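Local coordinates for nucleoprotein (PDB 3OV9) that encapsidates the viral genomic RNA, protecting it from nucleases, and assembles into ring-shaped hexamers needed to form the nucleocapsid, at residues Ile58-Thr63 against Leu102-Val107. Residues are numbered along the deposited sequence; the frame is centred on the assembly and turned at random.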
loop_
_atom_site.group_PDB
_atom_site.type_symbol
_atom_site.label_atom_id
_atom_site.label_comp_id
_atom_site.label_asym_id
_atom_site.label_seq_id
_atom_site.Cartn_x
_atom_site.Cartn_y
_atom_site.Cartn_z
ATOM N N ILE A 58 -34.527 -21.600 1.594
ATOM C CA ILE A 58 -34.712 -20.402 2.414
ATOM C C ILE A 58 -34.034 -20.566 3.783
ATOM O O ILE A 58 -33.328 -19.663 4.239
ATOM C CB ILE A 58 -36.211 -20.008 2.543
ATOM C CG1 ILE A 58 -36.746 -19.545 1.179
ATOM C CG2 ILE A 58 -36.403 -18.900 3.590
ATOM C CD1 ILE A 58 -38.260 -19.452 1.085
ATOM N N VAL A 59 -34.232 -21.721 4.414
ATOM C CA VAL A 59 -33.544 -22.037 5.678
ATOM C C VAL A 59 -32.028 -21.980 5.480
ATOM O O VAL A 59 -31.301 -21.412 6.303
ATOM C CB VAL A 59 -33.989 -23.412 6.247
ATOM C CG1 VAL A 59 -33.151 -23.809 7.472
ATOM C CG2 VAL A 59 -35.461 -23.382 6.611
ATOM N N LEU A 60 -31.573 -22.546 4.363
ATOM C CA LEU A 60 -30.173 -22.513 3.962
ATOM C C LEU A 60 -29.651 -21.081 3.801
ATOM O O LEU A 60 -28.590 -20.738 4.325
ATOM C CB LEU A 60 -30.008 -23.303 2.659
ATOM C CG LEU A 60 -28.698 -23.990 2.289
ATOM C CD1 LEU A 60 -28.144 -24.832 3.431
ATOM C CD2 LEU A 60 -28.908 -24.844 1.046
ATOM N N ALA A 61 -30.407 -20.249 3.084
ATOM C CA ALA A 61 -30.046 -18.848 2.871
ATOM C C ALA A 61 -29.922 -18.068 4.177
ATOM O O ALA A 61 -28.997 -17.277 4.353
ATOM C CB ALA A 61 -31.064 -18.173 1.952
ATOM N N LEU A 62 -30.859 -18.307 5.090
ATOM C CA LEU A 62 -30.964 -17.521 6.314
ATOM C C LEU A 62 -29.964 -17.931 7.390
ATOM O O LEU A 62 -29.587 -17.114 8.230
ATOM C CB LEU A 62 -32.402 -17.573 6.855
ATOM C CG LEU A 62 -33.424 -16.560 6.307
ATOM C CD1 LEU A 62 -33.358 -16.383 4.789
ATOM C CD2 LEU A 62 -34.839 -16.943 6.734
ATOM N N THR A 63 -29.525 -19.186 7.355
ATOM C CA THR A 63 -28.642 -19.704 8.401
ATOM C C THR A 63 -27.197 -19.937 7.947
ATOM O O THR A 63 -26.287 -19.958 8.780
ATOM C CB THR A 63 -29.214 -20.983 9.074
ATOM O OG1 THR A 63 -29.237 -22.065 8.137
ATOM C CG2 THR A 63 -30.630 -20.734 9.616
ATOM N N LEU A 102 -30.741 -18.950 -10.651
ATOM C CA LEU A 102 -31.213 -18.952 -9.269
ATOM C C LEU A 102 -30.057 -18.832 -8.287
ATOM O O LEU A 102 -28.954 -19.332 -8.540
ATOM C CB LEU A 102 -31.995 -20.236 -8.967
ATOM C CG LEU A 102 -33.384 -20.431 -9.575
ATOM C CD1 LEU A 102 -33.866 -21.856 -9.340
ATOM C CD2 LEU A 102 -34.378 -19.429 -9.005
ATOM N N THR A 103 -30.322 -18.148 -7.176
ATOM C CA THR A 103 -29.447 -18.142 -6.002
ATOM C C THR A 103 -30.336 -18.357 -4.783
ATOM O O THR A 103 -31.554 -18.171 -4.858
ATOM C CB THR A 103 -28.688 -16.805 -5.815
ATOM O OG1 THR A 103 -29.613 -15.759 -5.478
ATOM C CG2 THR A 103 -27.913 -16.423 -7.066
ATOM N N LEU A 104 -29.726 -18.740 -3.664
ATOM C CA LEU A 104 -30.461 -18.936 -2.414
ATOM C C LEU A 104 -31.163 -17.658 -1.934
ATOM O O LEU A 104 -32.323 -17.706 -1.525
ATOM C CB LEU A 104 -29.538 -19.497 -1.322
ATOM C CG LEU A 104 -28.901 -20.867 -1.579
ATOM C CD1 LEU A 104 -27.851 -21.166 -0.522
ATOM C CD2 LEU A 104 -29.940 -21.977 -1.621
ATOM N N SER A 105 -30.465 -16.525 -2.009
ATOM C CA SER A 105 -31.021 -15.236 -1.583
ATOM C C SER A 105 -32.235 -14.837 -2.422
ATOM O O SER A 105 -33.188 -14.254 -1.904
ATOM C CB SER A 105 -29.962 -14.130 -1.641
ATOM O OG SER A 105 -28.966 -14.315 -0.651
ATOM N N ARG A 106 -32.192 -15.152 -3.714
ATOM C CA ARG A 106 -33.298 -14.840 -4.625
ATOM C C ARG A 106 -34.553 -15.658 -4.315
ATOM O O ARG A 106 -35.671 -15.157 -4.439
ATOM C CB ARG A 106 -32.869 -15.023 -6.081
ATOM C CG ARG A 106 -31.970 -13.900 -6.570
ATOM C CD ARG A 106 -31.450 -14.139 -7.974
ATOM N NE ARG A 106 -30.534 -13.073 -8.378
ATOM C CZ ARG A 106 -29.971 -12.972 -9.578
ATOM N NH1 ARG A 106 -30.218 -13.876 -10.521
ATOM N NH2 ARG A 106 -29.156 -11.960 -9.836
ATOM N N VAL A 107 -34.365 -16.912 -3.909
ATOM C CA VAL A 107 -35.490 -17.746 -3.481
ATOM C C VAL A 107 -36.180 -17.124 -2.257
ATOM O O VAL A 107 -37.406 -16.975 -2.239
ATOM C CB VAL A 107 -35.059 -19.211 -3.207
ATOM C CG1 VAL A 107 -36.229 -20.028 -2.652
ATOM C CG2 VAL A 107 -34.527 -19.855 -4.490
#
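Ile58, Leu60 and Ala61 of helix 50-63 pack against Leu104 and Val107 of helix 104-110 in an apolar helix-helix contact, largely buried in this mostly helical protein. The closest backbone approach is at Ala61 and Leu104, whose CA atoms are 5.3 Å apart, a spacing consistent with the small side chain of Ala61. Ala61 CB sits 3.8 Å from Leu104 CB and also lies against the backbone, 3.7 Å from Leu104 O. Beside this close point, Leu104 reaches over to Leu60. Its chi1 of -62° sets CG anti to its own carbonyl carbon, and the two methyls beyond meet the end of Leu60: CD2 touches CD2 of Leu60 at 4.0 Å, while CD1 faces both CG and CD2 of that residue. A turn of helix away, Ile58 meets Val107 at an oblique angle, CG1 to CG1 at 3.9 Å. Val107 CG1, the branch that makes this touch, stands anti to its backbone N (chi1 175°).

Thr103 is the N-cap of helix 104-110, its OG1 accepting from Arg106 N at 3.2 Å with an N-H...O angle of 152°. Around the two helices, Met71 of helix 68-71 touches both Leu60 and Leu104, and Leu42 of helix 35-46 packs on Val107. Phe11 and Phe28 of a neighbouring subunit rest on Ile58 and Leu60, consistent with segment 58-63 lying in the region essential for oligomerization.

Ser105 and Arg106, which probably bind RNA, follow Leu104 directly, and Arg106 is tied to the preceding loop through Pro97 O and Ser98 O. Close apolar helix-helix packing, tightest at Ala61, thus joins the oligomerization region to the N-capped start of a helix that probably binds RNA, within the helical phlebovirus nucleocapsid fold.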